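PDB 2IHR: peptide chain release factor RF2 from Thermus thermophilus, which directs the termination of translation at the stop codons UGA and UAA, releasing the finished polypeptide on the ribosome. Local coordinates for residues Gly126-Asp131 and Leu189-Pro194; Ser181-Val186 and Gln310-Val315; Leu137-Arg142 and Glu334-Gly339; Asp131-Leu136 and Ser204-Glu209; Thr119-Ala124 and Ile164-Ile169. One frame throughout, in Å; residues are numbered along the deposited sequence.

Contact 1: Gly126-Asp131 and Leu189-Pro194; sequences GTEACD and LVRPSP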
# COMPACT_ATOMS: atom_id res chain seq x y z
N GLY A 126 7.50 -25.27 5.75
CA GLY A 126 7.80 -25.66 7.12
C GLY A 126 8.56 -24.63 7.92
O GLY A 126 8.18 -23.48 7.93
N THR A 127 9.63 -25.01 8.60
CA THR A 127 10.33 -24.01 9.38
C THR A 127 10.89 -22.93 8.47
O THR A 127 10.94 -21.74 8.85
CB THR A 127 11.49 -24.60 10.17
OG1 THR A 127 11.09 -25.86 10.71
CG2 THR A 127 11.90 -23.65 11.31
N GLU A 128 11.31 -23.34 7.26
CA GLU A 128 11.86 -22.41 6.28
C GLU A 128 10.84 -21.30 6.02
O GLU A 128 11.21 -20.12 5.93
CB GLU A 128 12.17 -23.12 4.97
CG GLU A 128 13.65 -23.28 4.63
CD GLU A 128 14.40 -21.97 4.29
OE1 GLU A 128 14.95 -21.33 5.22
OE2 GLU A 128 14.44 -21.59 3.09
N ALA A 129 9.56 -21.66 5.91
CA ALA A 129 8.55 -20.64 5.67
C ALA A 129 8.32 -19.62 6.82
O ALA A 129 7.89 -18.49 6.59
CB ALA A 129 7.22 -21.29 5.26
N CYS A 130 8.61 -20.01 8.05
CA CYS A 130 8.39 -19.10 9.17
C CYS A 130 9.52 -18.08 9.19
O CYS A 130 9.31 -16.90 9.49
CB CYS A 130 8.34 -19.87 10.52
SG CYS A 130 7.06 -21.16 10.66
N ASP A 131 10.72 -18.55 8.88
CA ASP A 131 11.89 -17.69 8.83
C ASP A 131 11.66 -16.66 7.71
O ASP A 131 11.86 -15.45 7.90
CB ASP A 131 13.13 -18.56 8.58
CG ASP A 131 14.45 -17.80 8.73
OD1 ASP A 131 14.55 -16.92 9.62
OD2 ASP A 131 15.39 -18.10 7.95
N LEU A 189 10.60 -17.83 -1.93
CA LEU A 189 11.99 -17.86 -1.51
C LEU A 189 12.70 -19.14 -1.91
O LEU A 189 12.25 -20.23 -1.65
CB LEU A 189 12.06 -17.73 0.02
CG LEU A 189 13.36 -17.24 0.73
CD1 LEU A 189 13.95 -18.38 1.52
CD2 LEU A 189 14.35 -16.66 -0.22
N VAL A 190 13.85 -18.98 -2.54
CA VAL A 190 14.65 -20.11 -2.95
C VAL A 190 16.08 -19.95 -2.44
O VAL A 190 16.74 -18.91 -2.67
CB VAL A 190 14.70 -20.20 -4.47
CG1 VAL A 190 15.30 -21.52 -4.87
CG2 VAL A 190 13.30 -20.00 -5.03
N ARG A 191 16.54 -20.98 -1.73
CA ARG A 191 17.89 -21.03 -1.17
C ARG A 191 17.99 -22.29 -0.36
O ARG A 191 16.98 -22.97 -0.13
CB ARG A 191 18.17 -19.88 -0.20
CG ARG A 191 17.36 -19.99 1.06
CD ARG A 191 17.73 -18.99 2.14
NE ARG A 191 16.93 -19.28 3.32
CZ ARG A 191 16.88 -18.51 4.40
NH1 ARG A 191 17.60 -17.39 4.44
NH2 ARG A 191 16.13 -18.89 5.44
N PRO A 192 19.20 -22.64 0.04
CA PRO A 192 19.33 -23.84 0.87
C PRO A 192 18.96 -23.44 2.34
O PRO A 192 19.38 -22.39 2.85
CB PRO A 192 20.80 -24.25 0.67
CG PRO A 192 21.50 -22.94 0.20
CD PRO A 192 20.44 -22.34 -0.70
N SER A 193 18.16 -24.28 3.00
CA SER A 193 17.70 -23.99 4.36
C SER A 193 18.73 -24.08 5.48
O SER A 193 19.47 -25.05 5.56
CB SER A 193 16.52 -24.91 4.71
OG SER A 193 16.10 -24.77 6.07
N PRO A 194 18.78 -23.07 6.37
CA PRO A 194 19.76 -23.20 7.45
C PRO A 194 19.36 -24.41 8.30
O PRO A 194 20.21 -25.07 8.89
CB PRO A 194 19.64 -21.89 8.23
CG PRO A 194 18.26 -21.34 7.85
CD PRO A 194 18.14 -21.74 6.38
O HOH W 1 13.11 -21.80 0.74
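Arg191 reaches across to two carboxylates on the first turn of a helix, those of Glu128 and Asp131, and a single nitrogen, NH2, serves both. Its CG takes the crowded position between backbone N and carbonyl carbon (chi1 68°), beyond which the chain runs extended from CG to NE. The nearly straight bond from Arg191 NH2 to Glu128 OE1, 2.7 Å long, lies in the guanidinium plane and uses the syn lone pair of the oxygen. Asp131 OD2 stands 2.7 Å from Arg191 NH2 as well, but is met on its anti side, slightly out of the carboxylate plane; NE adds two weak bonds to Glu128. This salt-bridge network ties the start of helix 127-145 to the end of strand 185-190, just where the chain turns towards the Ser-Pro-Phe tripeptide associated with stop-codon reading in RF2 proteins. An alanine in place of Arg191 would probably leave Glu128 and Asp131 as neighbouring negative charges without their common mate. Glu128 is bent at chi2, and its CG lies 3.2 Å from Ser193 OG while Pro194 CD packs 3.4 Å from Glu128 OE1. A water donates to both Glu128 OE2 and Leu189 O.

Contact 2: Ser181-Val186 and Gln310-Val315; sequences SPEAGV and QIRSYV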
# COMPACT_ATOMS: atom_id res chain seq x y z
N SER A 181 0.43 -1.22 -1.40
CA SER A 181 -0.64 -1.97 -2.03
C SER A 181 -0.25 -3.00 -3.12
O SER A 181 -0.79 -4.09 -3.15
CB SER A 181 -1.75 -0.99 -2.49
OG SER A 181 -1.43 -0.22 -3.65
N PRO A 182 0.73 -2.69 -3.98
CA PRO A 182 1.10 -3.65 -5.02
C PRO A 182 1.98 -4.78 -4.52
O PRO A 182 2.53 -5.56 -5.31
CB PRO A 182 1.85 -2.78 -6.01
CG PRO A 182 2.59 -1.82 -5.10
CD PRO A 182 1.50 -1.43 -4.13
N GLU A 183 2.11 -4.86 -3.21
CA GLU A 183 2.94 -5.88 -2.61
C GLU A 183 2.11 -7.06 -2.13
O GLU A 183 2.63 -8.13 -1.80
CB GLU A 183 3.68 -5.24 -1.42
CG GLU A 183 4.74 -4.23 -1.83
CD GLU A 183 5.93 -4.88 -2.56
OE1 GLU A 183 6.64 -5.72 -1.93
OE2 GLU A 183 6.13 -4.55 -3.76
N ALA A 184 0.80 -6.84 -2.05
CA ALA A 184 -0.09 -7.90 -1.63
C ALA A 184 0.04 -9.06 -2.64
O ALA A 184 0.01 -8.87 -3.85
CB ALA A 184 -1.47 -7.37 -1.59
N GLY A 185 0.20 -10.27 -2.15
CA GLY A 185 0.34 -11.40 -3.05
C GLY A 185 1.19 -12.46 -2.40
O GLY A 185 1.46 -12.37 -1.19
N VAL A 186 1.62 -13.45 -3.18
CA VAL A 186 2.45 -14.52 -2.64
C VAL A 186 3.95 -14.29 -2.97
O VAL A 186 4.32 -13.90 -4.07
CB VAL A 186 1.97 -15.92 -3.14
CG1 VAL A 186 2.84 -17.03 -2.54
CG2 VAL A 186 0.54 -16.14 -2.72
N GLN A 310 3.25 -17.11 -7.18
CA GLN A 310 3.97 -15.96 -6.66
C GLN A 310 4.01 -14.77 -7.60
O GLN A 310 4.19 -14.92 -8.83
CB GLN A 310 5.42 -16.30 -6.35
CG GLN A 310 5.79 -17.76 -6.39
CD GLN A 310 5.96 -18.36 -7.79
OE1 GLN A 310 6.34 -17.69 -8.75
NE2 GLN A 310 5.71 -19.67 -7.89
N ILE A 311 3.84 -13.59 -7.02
CA ILE A 311 4.00 -12.38 -7.79
C ILE A 311 5.52 -12.05 -7.87
O ILE A 311 6.00 -11.48 -8.86
CB ILE A 311 3.29 -11.24 -7.13
CG1 ILE A 311 3.89 -11.03 -5.72
CG2 ILE A 311 1.80 -11.52 -7.13
CD1 ILE A 311 3.44 -9.74 -5.10
N ARG A 312 6.30 -12.45 -6.87
CA ARG A 312 7.71 -12.11 -6.93
C ARG A 312 8.60 -13.19 -6.40
O ARG A 312 8.18 -13.93 -5.53
CB ARG A 312 7.94 -10.76 -6.20
CG ARG A 312 9.38 -10.29 -6.36
CD ARG A 312 9.61 -9.17 -5.50
NE ARG A 312 8.69 -8.10 -5.83
CZ ARG A 312 8.12 -7.36 -4.91
NH1 ARG A 312 8.38 -7.61 -3.63
NH2 ARG A 312 7.27 -6.41 -5.29
N SER A 313 9.82 -13.34 -6.95
CA SER A 313 10.75 -14.38 -6.44
C SER A 313 12.09 -13.85 -5.98
O SER A 313 12.74 -12.97 -6.63
CB SER A 313 10.99 -15.52 -7.44
OG SER A 313 9.87 -16.40 -7.46
N TYR A 314 12.50 -14.39 -4.83
CA TYR A 314 13.75 -14.01 -4.20
C TYR A 314 14.65 -15.20 -4.19
O TYR A 314 14.68 -15.94 -3.22
CB TYR A 314 13.51 -13.55 -2.78
CG TYR A 314 12.52 -12.42 -2.64
CD1 TYR A 314 11.15 -12.63 -2.93
CD2 TYR A 314 12.92 -11.16 -2.17
CE1 TYR A 314 10.21 -11.62 -2.75
CE2 TYR A 314 11.98 -10.14 -1.97
CZ TYR A 314 10.64 -10.39 -2.25
OH TYR A 314 9.71 -9.44 -1.95
N VAL A 315 15.43 -15.40 -5.23
CA VAL A 315 16.24 -16.59 -5.22
C VAL A 315 17.68 -16.21 -4.99
O VAL A 315 18.39 -15.77 -5.89
CB VAL A 315 15.96 -17.49 -6.50
CG1 VAL A 315 15.45 -16.67 -7.60
CG2 VAL A 315 17.19 -18.30 -6.91
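Glu183 and Arg312 supply the charged part of this contact, a two-pronged, end-on salt bridge. Arg312 NH2 bonds to Glu183 OE2 at 2.7 Å and Arg312 NH1 to Glu183 OE1 at 3.1 Å, both oxygens being met on their syn sides and lying close to the guanidinium plane. The two flat groups are 23° apart. Tyr314 OH takes another N-H of Arg312 NH1 at 2.8 Å; with the two bonds to Glu183, this makes three in-plane bonds that hold the Arg312 guanidinium in its orientation.

Among backbone groups, Ile311 N donates to Val186 O at 3.0 Å, and Gln310 CA makes a CA-H...O contact with the same oxygen.

Van der Waals packing falls to Ile311, whose side chain lies against the backbone of 183-186. Its CG1 lies between backbone N and carbonyl carbon (chi1 60°), 3.3 Å from Val186 O, and its CD1 lies 3.8 Å from Ala184 O and 4.1 Å from Gly185 CA. Any CB on Gly185 would collide with that methyl group.

Strand 185-190, of the PCRF region, and strand 312-315, of the RF-1 region, are parallel neighbours in the mixed sheet, with strand 201-213 beyond the former. Tyr140 of helix 127-145 also bonds to Glu183 OE1, Asp323 pairs with Arg312 NE, and helix 342-353 packs on Pro182 and Arg312.

Contact 3: Leu137-Arg142 and Glu334-Gly339; sequences LRMYTR and ENVLDG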
# COMPACT_ATOMS: atom_id res chain seq x y z
N LEU A 137 8.81 -9.48 7.00
CA LEU A 137 8.42 -8.54 8.07
C LEU A 137 9.52 -7.51 8.30
O LEU A 137 9.26 -6.33 8.46
CB LEU A 137 8.20 -9.27 9.41
CG LEU A 137 7.22 -8.73 10.51
CD1 LEU A 137 7.80 -9.00 11.89
CD2 LEU A 137 6.93 -7.27 10.36
N ARG A 138 10.76 -7.99 8.34
CA ARG A 138 11.92 -7.14 8.52
C ARG A 138 12.04 -6.25 7.25
O ARG A 138 12.36 -5.03 7.32
CB ARG A 138 13.12 -8.06 8.66
CG ARG A 138 14.22 -7.60 9.59
CD ARG A 138 14.31 -8.55 10.78
NE ARG A 138 14.65 -9.89 10.34
CZ ARG A 138 14.82 -10.93 11.14
NH1 ARG A 138 14.67 -10.80 12.46
NH2 ARG A 138 15.13 -12.11 10.62
N MET A 139 11.75 -6.84 6.09
CA MET A 139 11.84 -6.07 4.88
C MET A 139 10.89 -4.91 4.92
O MET A 139 11.28 -3.77 4.70
CB MET A 139 11.55 -6.94 3.68
CG MET A 139 11.61 -6.25 2.33
SD MET A 139 11.31 -7.41 0.97
CE MET A 139 9.70 -7.48 1.05
N TYR A 140 9.62 -5.19 5.19
CA TYR A 140 8.64 -4.11 5.23
C TYR A 140 8.86 -3.16 6.42
O TYR A 140 8.54 -1.98 6.37
CB TYR A 140 7.23 -4.72 5.28
CG TYR A 140 6.86 -5.43 4.01
CD1 TYR A 140 6.89 -4.76 2.81
CD2 TYR A 140 6.57 -6.79 3.99
CE1 TYR A 140 6.66 -5.40 1.62
CE2 TYR A 140 6.31 -7.45 2.79
CZ TYR A 140 6.38 -6.75 1.60
OH TYR A 140 6.23 -7.40 0.38
N THR A 141 9.43 -3.66 7.50
CA THR A 141 9.66 -2.80 8.64
C THR A 141 10.80 -1.87 8.26
O THR A 141 10.72 -0.68 8.50
CB THR A 141 10.01 -3.62 9.88
OG1 THR A 141 8.83 -4.28 10.35
CG2 THR A 141 10.47 -2.74 10.98
N ARG A 142 11.85 -2.41 7.64
CA ARG A 142 12.96 -1.55 7.21
C ARG A 142 12.44 -0.59 6.14
O ARG A 142 12.90 0.55 6.04
CB ARG A 142 14.14 -2.36 6.61
CG ARG A 142 15.01 -3.13 7.58
CD ARG A 142 15.95 -2.17 8.37
NE ARG A 142 16.97 -1.59 7.52
CZ ARG A 142 16.95 -0.33 7.08
NH1 ARG A 142 15.95 0.47 7.45
NH2 ARG A 142 17.86 0.09 6.17
N GLU A 334 20.03 -8.47 -1.43
CA GLU A 334 20.38 -8.04 -0.07
C GLU A 334 19.84 -6.62 0.20
O GLU A 334 19.58 -6.27 1.33
CB GLU A 334 21.91 -8.06 0.14
CG GLU A 334 22.64 -6.94 -0.65
CD GLU A 334 23.09 -7.31 -2.07
OE1 GLU A 334 22.87 -8.46 -2.56
OE2 GLU A 334 23.71 -6.41 -2.71
N ASN A 335 19.67 -5.80 -0.83
CA ASN A 335 19.17 -4.45 -0.61
C ASN A 335 17.67 -4.42 -0.57
O ASN A 335 17.07 -3.68 0.22
CB ASN A 335 19.61 -3.51 -1.73
CG ASN A 335 21.08 -3.30 -1.75
OD1 ASN A 335 21.69 -3.10 -0.70
ND2 ASN A 335 21.66 -3.31 -2.94
N VAL A 336 17.06 -5.19 -1.49
CA VAL A 336 15.61 -5.30 -1.59
C VAL A 336 15.19 -5.72 -0.20
O VAL A 336 14.27 -5.15 0.42
CB VAL A 336 15.19 -6.45 -2.60
CG1 VAL A 336 13.75 -6.88 -2.34
CG2 VAL A 336 15.31 -6.00 -4.01
N LEU A 337 15.89 -6.75 0.27
CA LEU A 337 15.54 -7.32 1.55
C LEU A 337 15.78 -6.44 2.77
O LEU A 337 15.35 -6.76 3.88
CB LEU A 337 16.23 -8.69 1.69
CG LEU A 337 15.48 -9.90 1.03
CD1 LEU A 337 16.27 -11.15 1.18
CD2 LEU A 337 14.16 -10.13 1.68
N ASP A 338 16.39 -5.29 2.56
CA ASP A 338 16.67 -4.43 3.66
C ASP A 338 15.84 -3.14 3.62
O ASP A 338 16.09 -2.18 4.35
CB ASP A 338 18.17 -4.20 3.62
CG ASP A 338 18.65 -3.22 4.64
OD1 ASP A 338 18.59 -3.47 5.87
OD2 ASP A 338 19.09 -2.19 4.15
N GLY A 339 14.84 -3.13 2.73
CA GLY A 339 13.95 -2.01 2.63
C GLY A 339 13.91 -1.30 1.30
O GLY A 339 12.88 -0.69 0.92
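Met139 and Arg142, on one flank of helix 127-145, receive the reversal of chain that ends the short helix 333-336, in a contact that is part apolar packing and part salt bridge. The reversal is a Schellman motif with Gly339 as its C-prime residue: Gly339 N bonds to Val336 O, Asp340 N to Asn335 O, and the positive phi of 120° suits glycine. The long helix thereby meets a segment that follows almost two hundred residues later.

Met139 supplies the packing. Its CG is anti to the backbone N (chi1 180°) and sits 3.5 Å from Val336 O, while SD makes the apolar contacts, to Val336 CG1 at 4.1 Å and Leu337 CD2 at 4.0 Å. Bending at chi3 brings CE over one face of the Tyr140 ring, offset toward its rim.

Arg142, bent at chi2 and chi3, grips Asp338 side-on. Its NE donates to OD1 of Asp338 at 3.0 Å and its NH2 to OD2 of Asp338 at 3.3 Å, both from above the carboxylate plane, the two flat groups being 69° apart. Arg146, the stronger partner of Asp338, also pairs with OD2, and Glu145 pairs with Arg142 NH1. An alanine in place of Arg142 would probably leave Asp338 dependent on Arg146 and Glu145 without its mate. Over one face of the Arg142 guanidinium lies the Asp338 backbone oxygen, 3.1 Å above the plane and offset toward the rim.

Contact 4: Asp131-Leu136 and Ser204-Glu209; sequences DWAEML and SFAGVE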
# COMPACT_ATOMS: atom_id res chain seq x y z
N ASP A 131 10.72 -18.55 8.88
CA ASP A 131 11.89 -17.69 8.83
C ASP A 131 11.66 -16.66 7.71
O ASP A 131 11.86 -15.45 7.90
CB ASP A 131 13.13 -18.56 8.58
CG ASP A 131 14.45 -17.80 8.73
OD1 ASP A 131 14.55 -16.92 9.62
OD2 ASP A 131 15.39 -18.10 7.95
N TRP A 132 11.21 -17.16 6.56
CA TRP A 132 10.92 -16.31 5.39
C TRP A 132 9.88 -15.23 5.72
O TRP A 132 10.00 -14.08 5.29
CB TRP A 132 10.43 -17.21 4.25
CG TRP A 132 10.08 -16.53 2.93
CD1 TRP A 132 9.07 -16.90 2.08
CD2 TRP A 132 10.74 -15.41 2.30
NE1 TRP A 132 9.06 -16.08 0.98
CE2 TRP A 132 10.07 -15.15 1.09
CE3 TRP A 132 11.84 -14.60 2.64
CZ2 TRP A 132 10.45 -14.13 0.23
CZ3 TRP A 132 12.22 -13.57 1.77
CH2 TRP A 132 11.52 -13.35 0.59
N ALA A 133 8.85 -15.60 6.46
CA ALA A 133 7.82 -14.65 6.84
C ALA A 133 8.45 -13.51 7.73
O ALA A 133 8.16 -12.30 7.59
CB ALA A 133 6.72 -15.41 7.58
N GLU A 134 9.33 -13.90 8.65
CA GLU A 134 9.97 -12.92 9.50
C GLU A 134 10.86 -12.01 8.62
O GLU A 134 11.03 -10.82 8.90
CB GLU A 134 10.80 -13.65 10.54
CG GLU A 134 11.38 -12.75 11.60
CD GLU A 134 12.12 -13.55 12.64
OE1 GLU A 134 11.65 -14.67 12.91
OE2 GLU A 134 13.14 -13.07 13.17
N MET A 135 11.40 -12.60 7.55
CA MET A 135 12.25 -11.87 6.64
C MET A 135 11.51 -10.79 5.91
O MET A 135 12.00 -9.64 5.78
CB MET A 135 12.91 -12.83 5.65
CG MET A 135 13.95 -13.80 6.30
SD MET A 135 14.99 -14.51 5.00
CE MET A 135 14.58 -16.23 5.16
N LEU A 136 10.34 -11.14 5.42
CA LEU A 136 9.50 -10.19 4.73
C LEU A 136 9.11 -9.09 5.74
O LEU A 136 9.08 -7.91 5.37
CB LEU A 136 8.26 -10.92 4.18
CG LEU A 136 8.45 -11.88 2.97
CD1 LEU A 136 7.28 -12.89 2.90
CD2 LEU A 136 8.53 -11.07 1.67
N SER A 204 10.20 -21.90 -0.47
CA SER A 204 9.31 -21.53 0.62
C SER A 204 8.38 -20.46 0.14
O SER A 204 8.66 -19.80 -0.87
CB SER A 204 10.11 -20.99 1.79
OG SER A 204 10.96 -21.96 2.35
N PHE A 205 7.27 -20.29 0.84
CA PHE A 205 6.29 -19.28 0.45
C PHE A 205 5.73 -18.64 1.68
O PHE A 205 5.77 -19.21 2.76
CB PHE A 205 5.12 -19.89 -0.32
CG PHE A 205 5.51 -20.52 -1.61
CD1 PHE A 205 6.09 -21.80 -1.63
CD2 PHE A 205 5.43 -19.80 -2.80
CE1 PHE A 205 6.60 -22.34 -2.80
CE2 PHE A 205 5.93 -20.32 -3.97
CZ PHE A 205 6.52 -21.60 -3.98
N ALA A 206 5.19 -17.44 1.49
CA ALA A 206 4.53 -16.67 2.55
C ALA A 206 3.66 -15.75 1.72
O ALA A 206 4.06 -15.37 0.65
CB ALA A 206 5.53 -15.88 3.37
N GLY A 207 2.46 -15.44 2.20
CA GLY A 207 1.60 -14.52 1.47
C GLY A 207 1.53 -13.21 2.24
O GLY A 207 1.62 -13.22 3.49
N VAL A 208 1.37 -12.09 1.53
CA VAL A 208 1.32 -10.75 2.13
C VAL A 208 0.02 -10.06 1.76
O VAL A 208 -0.33 -10.05 0.59
CB VAL A 208 2.52 -9.84 1.61
CG1 VAL A 208 2.37 -8.40 2.05
CG2 VAL A 208 3.87 -10.37 2.12
N GLU A 209 -0.70 -9.51 2.75
CA GLU A 209 -1.93 -8.76 2.50
C GLU A 209 -1.81 -7.33 3.00
O GLU A 209 -1.15 -7.07 4.03
CB GLU A 209 -3.15 -9.38 3.15
CG GLU A 209 -4.25 -9.77 2.13
CD GLU A 209 -4.64 -8.67 1.11
OE1 GLU A 209 -5.21 -9.02 0.06
OE2 GLU A 209 -4.38 -7.47 1.35
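The 131-136 segment of helix 127-145 crosses strand segment 204-209 at an angle of 43° between their directions, with a closest axial approach of 7.9 Å, and Ala133 and Ala206 mark the nearest point of the two backbones. Small side chains at that point let the helix come close: the Ala133 and Ala206 CB atoms are 4.4 Å apart. Ala206 CB also receives Leu136 CD1 at 3.5 Å, and the same methyl group of Leu136 lies 4.3 Å from Val208 CG2.

Toward the start of the strand segment, Trp132 brings the five-membered ring down on the strand. CG is anti to the backbone N (chi1 -179°), and CD1 is the touching atom, 3.9 Å from Ala206 CB and 3.8 Å from the Phe205 carbonyl carbon, which lies at the ring edge. Leu136 CG packs over one face of the indole, 4.0 Å above it and toward the rim. The indole N-H is satisfied by His187 O on strand 185-190, which would help to hold the ring's orientation, while Tyr314 meets it edge-to-face.

Alternate residues Ser204, Ala206 and Val208 turn toward the helix, the pattern of a beta strand with one face covered. The contact is part of a two-layer alpha/beta packing, in which helix 127-145 lies across the mixed sheet.

Contact 5: Thr119-Ala124 and Ile164-Ile169; sequences TIQPGA and IDYAQI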
# COMPACT_ATOMS: atom_id res chain seq x y z
N THR A 119 -0.38 -7.69 6.47
CA THR A 119 -0.38 -8.96 7.22
C THR A 119 0.42 -10.05 6.51
O THR A 119 0.27 -10.25 5.30
CB THR A 119 -1.83 -9.51 7.40
OG1 THR A 119 -2.73 -8.44 7.72
CG2 THR A 119 -1.87 -10.56 8.49
N ILE A 120 1.20 -10.80 7.27
CA ILE A 120 2.06 -11.88 6.75
C ILE A 120 1.83 -13.21 7.43
O ILE A 120 1.78 -13.29 8.66
CB ILE A 120 3.56 -11.52 6.94
CG1 ILE A 120 3.90 -10.27 6.10
CG2 ILE A 120 4.46 -12.67 6.47
CD1 ILE A 120 4.89 -9.36 6.72
N GLN A 121 1.67 -14.26 6.65
CA GLN A 121 1.50 -15.59 7.23
C GLN A 121 2.32 -16.54 6.41
O GLN A 121 2.39 -16.39 5.21
CB GLN A 121 0.03 -16.00 7.17
CG GLN A 121 -0.82 -15.30 8.22
CD GLN A 121 -2.28 -15.66 8.15
OE1 GLN A 121 -3.03 -15.18 7.29
NE2 GLN A 121 -2.70 -16.52 9.07
N PRO A 122 3.03 -17.47 7.05
CA PRO A 122 3.81 -18.39 6.20
C PRO A 122 2.90 -19.28 5.32
O PRO A 122 1.70 -19.36 5.53
CB PRO A 122 4.64 -19.21 7.20
CG PRO A 122 3.93 -19.05 8.54
CD PRO A 122 3.33 -17.64 8.48
N GLY A 123 3.47 -19.90 4.31
CA GLY A 123 2.71 -20.77 3.43
C GLY A 123 3.44 -22.09 3.55
O GLY A 123 3.81 -22.48 4.66
N ALA A 124 3.68 -22.77 2.44
CA ALA A 124 4.39 -24.04 2.53
C ALA A 124 5.91 -23.88 2.68
O ALA A 124 6.46 -22.86 2.29
CB ALA A 124 4.09 -24.86 1.33
N ILE A 164 8.29 -16.54 12.44
CA ILE A 164 6.95 -16.25 12.86
C ILE A 164 5.86 -17.06 12.18
O ILE A 164 6.05 -17.55 11.07
CB ILE A 164 6.67 -14.76 12.66
CG1 ILE A 164 6.80 -14.40 11.16
CG2 ILE A 164 7.60 -13.97 13.58
CD1 ILE A 164 6.29 -13.03 10.80
N ASP A 165 4.73 -17.21 12.87
CA ASP A 165 3.60 -17.96 12.34
C ASP A 165 2.53 -17.02 11.87
O ASP A 165 1.59 -17.42 11.16
CB ASP A 165 3.03 -18.89 13.38
CG ASP A 165 3.43 -20.33 13.16
OD1 ASP A 165 3.27 -20.84 12.02
OD2 ASP A 165 3.90 -20.94 14.14
N TYR A 166 2.70 -15.76 12.24
CA TYR A 166 1.77 -14.73 11.86
C TYR A 166 2.30 -13.37 12.34
O TYR A 166 3.02 -13.28 13.35
CB TYR A 166 0.41 -15.05 12.46
CG TYR A 166 -0.67 -14.00 12.30
CD1 TYR A 166 -0.62 -12.80 13.04
CD2 TYR A 166 -1.70 -14.16 11.36
CE1 TYR A 166 -1.55 -11.79 12.85
CE2 TYR A 166 -2.66 -13.14 11.16
CZ TYR A 166 -2.57 -11.96 11.91
OH TYR A 166 -3.45 -10.91 11.71
N ALA A 167 1.98 -12.32 11.60
CA ALA A 167 2.41 -10.98 11.98
C ALA A 167 1.49 -10.05 11.26
O ALA A 167 1.05 -10.34 10.16
CB ALA A 167 3.85 -10.73 11.55
N GLN A 168 1.15 -8.94 11.92
CA GLN A 168 0.27 -7.92 11.35
C GLN A 168 0.63 -6.52 11.87
O GLN A 168 0.56 -6.25 13.06
CB GLN A 168 -1.18 -8.21 11.68
CG GLN A 168 -2.08 -7.08 11.25
CD GLN A 168 -3.50 -7.36 11.55
OE1 GLN A 168 -3.92 -7.34 12.72
NE2 GLN A 168 -4.27 -7.67 10.51
N ILE A 169 1.01 -5.65 10.94
CA ILE A 169 1.41 -4.31 11.29
C ILE A 169 0.57 -3.18 10.70
O ILE A 169 -0.22 -3.37 9.77
CB ILE A 169 2.87 -4.07 10.91
CG1 ILE A 169 3.02 -4.03 9.38
CG2 ILE A 169 3.71 -5.18 11.52
CD1 ILE A 169 4.44 -3.55 8.88
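Thr119 meets Tyr166 and Gln168 across a pair of antiparallel strands. Its CG2, anti to the backbone N, lies 3.4 Å from Ala167 O and 3.6 Å from the hydroxyl oxygen of Tyr166. Thr119 OG1 accepts a bond from Gln168 NE2 at 3.3 Å. The extended Gln168 chain brings its amide to the threonine, with OG1 close to the amide plane, across a non-hydrogen-bonded pair.

Ile120 sits opposite Ala167 in the hydrogen-bonded pair. Ile120 N donates to Ala167 O at 2.9 Å, and Ala167 N returns a bond to Ile120 O at 3.1 Å. Their side chains point to the other face, where Ile120 touches Ala133 of helix 127-145.

Pro122 extends the contact past the paired residues. Its CD comes 3.2 Å from Asp165 O, and its CG 3.6 Å from Ile164 O, with the ring also touching Ala129 of the helix. Between these residues Gln121 sends its amide to the edge of the Tyr166 ring, NE2 being 3.4 Å from CD2 and the two planes 76° apart.

Asp165 and Tyr166 both face Thr157 in a classic beta bulge. Strand 164-172 lies between strands 115-122 and 150-158, which helix 127-145 joins, making a split beta-alpha-beta unit.

Overall arrangement
Contacts 1, 3 and 4 lie on helix 127-145, and contacts 2 and 5 join strands of the mixed sheet it packs on. Contacts 1, 4 and 3 follow one another along the helix from its first turn, Asp131 belonging to both 1 and 4. Contact 5 pairs the strand before the helix with strand 164-172, its centre about 6 Å from that of contact 4; the contact centres are at most about 16 Å apart. Contact 2 joins strands 185-190 and 312-315 and is nested in the loop closed by contact 3. Residues before and after the 227-262 sheet and helix 268-294 are thereby brought into one core, as expected of the domain that carries stop-codon recognition in these factors.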